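Side-chain contacts in putative hydrolase (PDB 4HBS), which is of unknown function but is probably a hydrolase, built as a five-bladed beta-propeller like the glycoside hydrolases of the beta-fructosidase clan: residues F301-T306 / N404-Y409; M322-H327 / F332-T337. All coordinates share one frame; numbering follows the deposited sequence.

Contact 1: residues F301-T306 / N404-Y409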
loop_
_atom_site.group_PDB
_atom_site.type_symbol
_atom_site.label_atom_id
_atom_site.label_comp_id
_atom_site.label_asym_id
_atom_site.label_seq_id
_atom_site.Cartn_x
_atom_site.Cartn_y
_atom_site.Cartn_z
ATOM N N PHE A 301 -9.702 -8.659 -5.119
ATOM C CA PHE A 301 -11.048 -8.218 -4.775
ATOM C C PHE A 301 -12.063 -8.949 -5.681
ATOM O O PHE A 301 -11.674 -9.447 -6.731
ATOM C CB PHE A 301 -11.182 -6.692 -4.890
ATOM C CG PHE A 301 -11.168 -6.194 -6.311
ATOM C CD1 PHE A 301 -9.969 -6.034 -6.998
ATOM C CD2 PHE A 301 -12.354 -5.915 -6.981
ATOM C CE1 PHE A 301 -9.956 -5.587 -8.323
ATOM C CE2 PHE A 301 -12.339 -5.468 -8.307
ATOM C CZ PHE A 301 -11.139 -5.308 -8.970
ATOM N N LYS A 302 -13.341 -9.017 -5.262
ATOM C CA LYS A 302 -14.404 -9.703 -5.993
ATOM C C LYS A 302 -15.438 -8.717 -6.466
ATOM O O LYS A 302 -15.842 -7.846 -5.701
ATOM C CB LYS A 302 -15.093 -10.759 -5.094
ATOM C CG LYS A 302 -16.174 -11.612 -5.800
ATOM C CD LYS A 302 -16.886 -12.554 -4.833
ATOM C CE LYS A 302 -17.774 -13.592 -5.510
ATOM N NZ LYS A 302 -18.018 -14.797 -4.654
ATOM N N LYS A 303 -15.893 -8.870 -7.706
ATOM C CA LYS A 303 -16.958 -8.058 -8.286
ATOM C C LYS A 303 -17.819 -9.027 -9.077
ATOM O O LYS A 303 -17.328 -9.666 -10.011
ATOM C CB LYS A 303 -16.394 -6.908 -9.148
ATOM C CG LYS A 303 -17.449 -5.865 -9.550
ATOM C CD LYS A 303 -17.691 -5.783 -11.066
ATOM C CE LYS A 303 -19.017 -5.127 -11.395
ATOM N NZ LYS A 303 -19.213 -4.938 -12.858
ATOM N N GLY A 304 -19.052 -9.223 -8.625
ATOM C CA GLY A 304 -19.946 -10.201 -9.219
ATOM C C GLY A 304 -19.538 -11.581 -8.753
ATOM O O GLY A 304 -19.290 -11.778 -7.561
ATOM N N ASP A 305 -19.408 -12.529 -9.692
ATOM C CA ASP A 305 -18.980 -13.898 -9.404
ATOM C C ASP A 305 -17.552 -14.111 -9.930
ATOM O O ASP A 305 -17.187 -15.243 -10.263
ATOM C CB ASP A 305 -19.960 -14.900 -10.050
ATOM C CG ASP A 305 -21.390 -14.744 -9.563
ATOM O OD1 ASP A 305 -21.598 -14.721 -8.318
ATOM O OD2 ASP A 305 -22.305 -14.654 -10.421
ATOM N N THR A 306 -16.733 -13.026 -9.991
ATOM C CA THR A 306 -15.364 -13.101 -10.486
ATOM C C THR A 306 -14.405 -12.420 -9.513
ATOM O O THR A 306 -14.717 -11.354 -8.971
ATOM C CB THR A 306 -15.275 -12.457 -11.888
ATOM O OG1 THR A 306 -16.259 -13.055 -12.740
ATOM C CG2 THR A 306 -13.881 -12.599 -12.520
ATOM N N ASN A 404 -14.487 1.691 -15.997
ATOM C CA ASN A 404 -14.821 0.680 -16.984
ATOM C C ASN A 404 -13.661 -0.352 -17.173
ATOM O O ASN A 404 -13.531 -0.947 -18.242
ATOM C CB ASN A 404 -15.226 1.357 -18.310
ATOM C CG ASN A 404 -16.252 0.610 -19.118
ATOM O OD1 ASN A 404 -17.029 -0.210 -18.604
ATOM N ND2 ASN A 404 -16.288 0.884 -20.413
ATOM N N TRP A 405 -12.859 -0.584 -16.102
ATOM C CA TRP A 405 -11.784 -1.604 -16.045
ATOM C C TRP A 405 -12.327 -3.016 -16.365
ATOM O O TRP A 405 -11.609 -3.839 -16.923
ATOM C CB TRP A 405 -11.107 -1.619 -14.657
ATOM C CG TRP A 405 -12.051 -1.795 -13.498
ATOM C CD1 TRP A 405 -12.722 -0.814 -12.831
ATOM C CD2 TRP A 405 -12.512 -3.037 -12.951
ATOM N NE1 TRP A 405 -13.550 -1.364 -11.884
ATOM C CE2 TRP A 405 -13.457 -2.728 -11.951
ATOM C CE3 TRP A 405 -12.242 -4.384 -13.232
ATOM C CZ2 TRP A 405 -14.096 -3.716 -11.199
ATOM C CZ3 TRP A 405 -12.899 -5.362 -12.508
ATOM C CH2 TRP A 405 -13.815 -5.026 -11.506
ATOM N N GLU A 406 -13.605 -3.272 -16.009
ATOM C CA GLU A 406 -14.339 -4.532 -16.256
ATOM C C GLU A 406 -14.342 -4.946 -17.753
ATOM O O GLU A 406 -14.388 -6.139 -18.045
ATOM C CB GLU A 406 -15.809 -4.382 -15.791
ATOM C CG GLU A 406 -15.983 -4.072 -14.308
ATOM C CD GLU A 406 -16.395 -2.655 -13.932
ATOM O OE1 GLU A 406 -15.868 -1.693 -14.543
ATOM O OE2 GLU A 406 -17.189 -2.506 -12.972
ATOM N N SER A 407 -14.315 -3.950 -18.687
ATOM C CA SER A 407 -14.319 -4.144 -20.148
ATOM C C SER A 407 -13.227 -5.038 -20.669
ATOM O O SER A 407 -13.428 -5.660 -21.698
ATOM C CB SER A 407 -14.163 -2.811 -20.861
ATOM O OG SER A 407 -15.183 -1.915 -20.471
ATOM N N LEU A 408 -12.061 -5.095 -19.998
ATOM C CA LEU A 408 -10.923 -5.894 -20.458
ATOM C C LEU A 408 -11.287 -7.331 -20.855
ATOM O O LEU A 408 -10.692 -7.848 -21.807
ATOM C CB LEU A 408 -9.823 -5.927 -19.392
ATOM C CG LEU A 408 -9.037 -4.623 -19.185
ATOM C CD1 LEU A 408 -8.079 -4.772 -18.060
ATOM C CD2 LEU A 408 -8.289 -4.210 -20.443
ATOM N N TYR A 409 -12.277 -7.953 -20.180
ATOM C CA TYR A 409 -12.704 -9.320 -20.481
ATOM C C TYR A 409 -14.028 -9.372 -21.299
ATOM O O TYR A 409 -14.687 -10.415 -21.309
ATOM C CB TYR A 409 -12.832 -10.098 -19.164
ATOM C CG TYR A 409 -11.523 -10.159 -18.407
ATOM C CD1 TYR A 409 -10.437 -10.863 -18.913
ATOM C CD2 TYR A 409 -11.351 -9.470 -17.215
ATOM C CE1 TYR A 409 -9.217 -10.892 -18.244
ATOM C CE2 TYR A 409 -10.147 -9.523 -16.514
ATOM C CZ TYR A 409 -9.069 -10.210 -17.048
ATOM O OH TYR A 409 -7.872 -10.228 -16.371
#

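Contact 2: residues M322-H327 / F332-T337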
loop_
_atom_site.group_PDB
_atom_site.type_symbol
_atom_site.label_atom_id
_atom_site.label_comp_id
_atom_site.label_asym_id
_atom_site.label_seq_id
_atom_site.Cartn_x
_atom_site.Cartn_y
_atom_site.Cartn_z
HETATM N N MSE A 322 -3.654 -7.084 -14.712
HETATM C CA MSE A 322 -4.885 -7.597 -14.138
HETATM C C MSE A 322 -5.097 -9.040 -14.572
HETATM O O MSE A 322 -4.904 -9.358 -15.748
HETATM C CB MSE A 322 -6.096 -6.747 -14.526
HETATM C CG MSE A 322 -7.364 -7.154 -13.755
HETATM SE SE MSE A 322 -8.957 -6.202 -14.241
HETATM C CE MSE A 322 -8.602 -4.692 -13.323
ATOM N N PHE A 323 -5.515 -9.902 -13.613
ATOM C CA PHE A 323 -5.845 -11.325 -13.818
ATOM C C PHE A 323 -7.195 -11.596 -13.214
ATOM O O PHE A 323 -7.627 -10.830 -12.355
ATOM C CB PHE A 323 -4.817 -12.247 -13.149
ATOM C CG PHE A 323 -3.372 -11.926 -13.406
ATOM C CD1 PHE A 323 -2.746 -10.886 -12.737
ATOM C CD2 PHE A 323 -2.616 -12.702 -14.273
ATOM C CE1 PHE A 323 -1.399 -10.601 -12.958
ATOM C CE2 PHE A 323 -1.268 -12.425 -14.481
ATOM C CZ PHE A 323 -0.666 -11.377 -13.820
ATOM N N ARG A 324 -7.837 -12.707 -13.585
ATOM C CA ARG A 324 -9.128 -13.064 -13.007
ATOM C C ARG A 324 -9.192 -14.542 -12.620
ATOM O O ARG A 324 -8.461 -15.363 -13.174
ATOM C CB ARG A 324 -10.273 -12.723 -13.973
ATOM C CG ARG A 324 -10.174 -13.394 -15.341
ATOM C CD ARG A 324 -11.499 -13.345 -16.051
ATOM N NE ARG A 324 -11.440 -13.942 -17.380
ATOM C CZ ARG A 324 -12.432 -13.896 -18.269
ATOM N NH1 ARG A 324 -13.576 -13.280 -17.972
ATOM N NH2 ARG A 324 -12.289 -14.459 -19.465
ATOM N N SER A 325 -10.106 -14.875 -11.690
ATOM C CA SER A 325 -10.347 -16.251 -11.233
ATOM C C SER A 325 -11.773 -16.420 -10.702
ATOM O O SER A 325 -12.464 -15.437 -10.419
ATOM C CB SER A 325 -9.359 -16.640 -10.136
ATOM O OG SER A 325 -9.502 -18.002 -9.764
ATOM N N LYS A 326 -12.188 -17.684 -10.545
ATOM C CA LYS A 326 -13.493 -18.029 -9.989
ATOM C C LYS A 326 -13.380 -18.180 -8.441
ATOM O O LYS A 326 -14.408 -18.372 -7.786
ATOM C CB LYS A 326 -14.045 -19.314 -10.644
ATOM N N HIS A 327 -12.128 -18.073 -7.857
ATOM C CA HIS A 327 -11.858 -18.202 -6.411
ATOM C C HIS A 327 -10.803 -17.198 -5.946
ATOM O O HIS A 327 -9.951 -16.807 -6.754
ATOM C CB HIS A 327 -11.346 -19.617 -6.111
ATOM C CG HIS A 327 -12.340 -20.661 -6.415
ATOM N ND1 HIS A 327 -13.285 -21.038 -5.493
ATOM C CD2 HIS A 327 -12.563 -21.314 -7.575
ATOM C CE1 HIS A 327 -14.039 -21.933 -6.107
ATOM N NE2 HIS A 327 -13.640 -22.120 -7.368
ATOM N N PHE A 332 -5.471 -17.778 -11.140
ATOM C CA PHE A 332 -5.637 -16.434 -11.682
ATOM C C PHE A 332 -5.105 -16.551 -13.098
ATOM O O PHE A 332 -4.010 -17.083 -13.303
ATOM C CB PHE A 332 -4.958 -15.335 -10.835
ATOM C CG PHE A 332 -5.851 -14.876 -9.697
ATOM C CD1 PHE A 332 -6.802 -13.881 -9.893
ATOM C CD2 PHE A 332 -5.814 -15.514 -8.463
ATOM C CE1 PHE A 332 -7.666 -13.503 -8.859
ATOM C CE2 PHE A 332 -6.668 -15.120 -7.428
ATOM C CZ PHE A 332 -7.584 -14.116 -7.634
ATOM N N VAL A 333 -5.944 -16.215 -14.076
ATOM C CA VAL A 333 -5.636 -16.412 -15.487
ATOM C C VAL A 333 -5.958 -15.167 -16.293
ATOM O O VAL A 333 -6.452 -14.184 -15.748
ATOM C CB VAL A 333 -6.431 -17.652 -16.035
ATOM C CG1 VAL A 333 -5.867 -18.945 -15.473
ATOM C CG2 VAL A 333 -7.929 -17.550 -15.736
ATOM N N ASP A 334 -5.641 -15.223 -17.598
ATOM C CA ASP A 334 -5.945 -14.203 -18.589
ATOM C C ASP A 334 -5.381 -12.854 -18.166
ATOM O O ASP A 334 -6.117 -11.940 -17.780
ATOM C CB ASP A 334 -7.469 -14.159 -18.843
ATOM C CG ASP A 334 -8.051 -15.538 -19.148
ATOM O OD1 ASP A 334 -7.367 -16.334 -19.835
ATOM O OD2 ASP A 334 -9.173 -15.835 -18.659
ATOM N N GLN A 335 -4.054 -12.740 -18.222
ATOM C CA GLN A 335 -3.386 -11.497 -17.865
ATOM C C GLN A 335 -3.790 -10.429 -18.856
ATOM O O GLN A 335 -3.964 -10.727 -20.038
ATOM C CB GLN A 335 -1.864 -11.678 -17.877
ATOM C CG GLN A 335 -1.044 -10.464 -17.420
ATOM C CD GLN A 335 0.421 -10.741 -17.661
ATOM O OE1 GLN A 335 1.015 -11.609 -17.019
ATOM N NE2 GLN A 335 1.012 -10.097 -18.666
ATOM N N LYS A 336 -3.980 -9.208 -18.376
ATOM C CA LYS A 336 -4.308 -8.049 -19.209
ATOM C C LYS A 336 -3.496 -6.867 -18.714
ATOM O O LYS A 336 -3.151 -6.838 -17.537
ATOM C CB LYS A 336 -5.812 -7.716 -19.121
ATOM C CG LYS A 336 -6.766 -8.788 -19.632
ATOM C CD LYS A 336 -6.988 -8.677 -21.097
ATOM C CE LYS A 336 -7.620 -9.907 -21.670
ATOM N NZ LYS A 336 -8.212 -9.632 -23.000
ATOM N N THR A 337 -3.185 -5.898 -19.574
ATOM C CA THR A 337 -2.500 -4.691 -19.134
ATOM C C THR A 337 -3.599 -3.651 -18.932
ATOM O O THR A 337 -4.257 -3.246 -19.895
ATOM C CB THR A 337 -1.399 -4.287 -20.100
ATOM O OG1 THR A 337 -0.415 -5.319 -20.091
ATOM C CG2 THR A 337 -0.740 -2.990 -19.714
#

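Contact 1: residues F301-T306 / N404-Y409
Trp405 meets Phe301 and Lys303 with the far corner of its indole. Its six-membered ring takes the edge of the Phe301 ring on one face, in an offset edge-to-face pair with the planes at 75°. The centroids lie 5.3 Å apart, and the closest atoms are Phe301 CE2 and Trp405 CH2, at 3.6 Å. Lys303 CB lies at the indole edge, 4.0 Å from Trp405 CH2. Glu406 follows, and its CG lies over the indole face opposite Phe301, toward the rim. A bend at chi2 (106°) turns its carboxylate toward Lys303. There Lys303 NZ forms a salt bridge of 3.2 Å to Glu406 OE2, met on the anti side and 27° out of the carboxylate plane. A leucine in place of Glu406 would probably leave the Lys303 ammonium without this charged mate and the end of the lysine chain freer to swing. Ser407 N and OG both hydrogen-bond back to Asn404 O, just before the 3-10 segment. The 3-10 segment 405-408 follows strand 399-403 and packs against the sheet of strand 298-303. Trp405 reaches Tyr308 edge-to-face on strand 306-312, Met322 on strand 319-325 and Leu338 on strand 333-340.

Contact 2: residues M322-H327 / F332-T337
A beta hairpin of strands 319-325 and 333-340 brings Met322-His327 against Phe332-Thr337. Met322 and Lys336 form one antiparallel hydrogen-bonded pair, with Met322 N to Lys336 O at 2.9 Å and Lys336 N to Met322 O at 2.8 Å. Arg324 and Val333 form the other. Between the two pairs the register slips by one residue, a beta bulge. At the bulge Asp334 has a positive phi, and its carboxylate comes back toward the first strand. Arg324 reaches it with an extended chain from CG to NE. Arg324 NE gives a nearly straight bond of 3.2 Å (162°) to Asp334 OD2, on the anti lone pair of that oxygen. The oxygen lies in the guanidinium plane, though the guanidinium and carboxylate planes are 64° apart. Arg324 NH2 adds only a weak bond to the same oxygen. The stronger partner of Arg324 NH2 is Ala413 O, near the C terminus.

The hairpin supplies the last two strands of a four-stranded antiparallel sheet, one blade of the propeller. The Gln335 chain runs alongside the Phe323 ring, and both extend in the same direction. Phe323 CE2 is 3.5 Å from Gln335 CB, with the amide plane almost perpendicular to the ring. The amide is held from outside: Gln335 OE1 accepts from Ser293 OG, and Gln335 NE2 bonds a glycerol, probably left from crystallisation. Phe323 CB meets Phe332 CB at 3.9 Å. Ser325 CB sits over the centre of the Phe332 ring, a CH-pi contact of 3.7 Å from that carbon to the ring centroid. With Ser325 OG anti to the backbone N (chi1 -175°), the hydroxyl oxygen accepts from His327 N at 3.2 Å, an ST turn, and donates to Pro331 O.

In the fold
From the N terminus, the chain reaches residues 301-306 first, at the end of strand 298-303 and the turn into strand 306-312. Contact 2 then closes a short loop of four residues between 322-327 and 332-337. Contact 1 closes a much longer one, with 97 residues between 301-306 and 404-409, so contact 2 falls within its span and the two do not cross. The two meet on one four-stranded sheet. Contact 2 joins its last two strands, while contact 1 ties its first strand to the chain leaving strand 399-403 of another sheet. Their centres are about 10 Å apart. Tyr409 OH meets Asp334 O at 2.8 Å, a probable hydrogen bond that links the two directly.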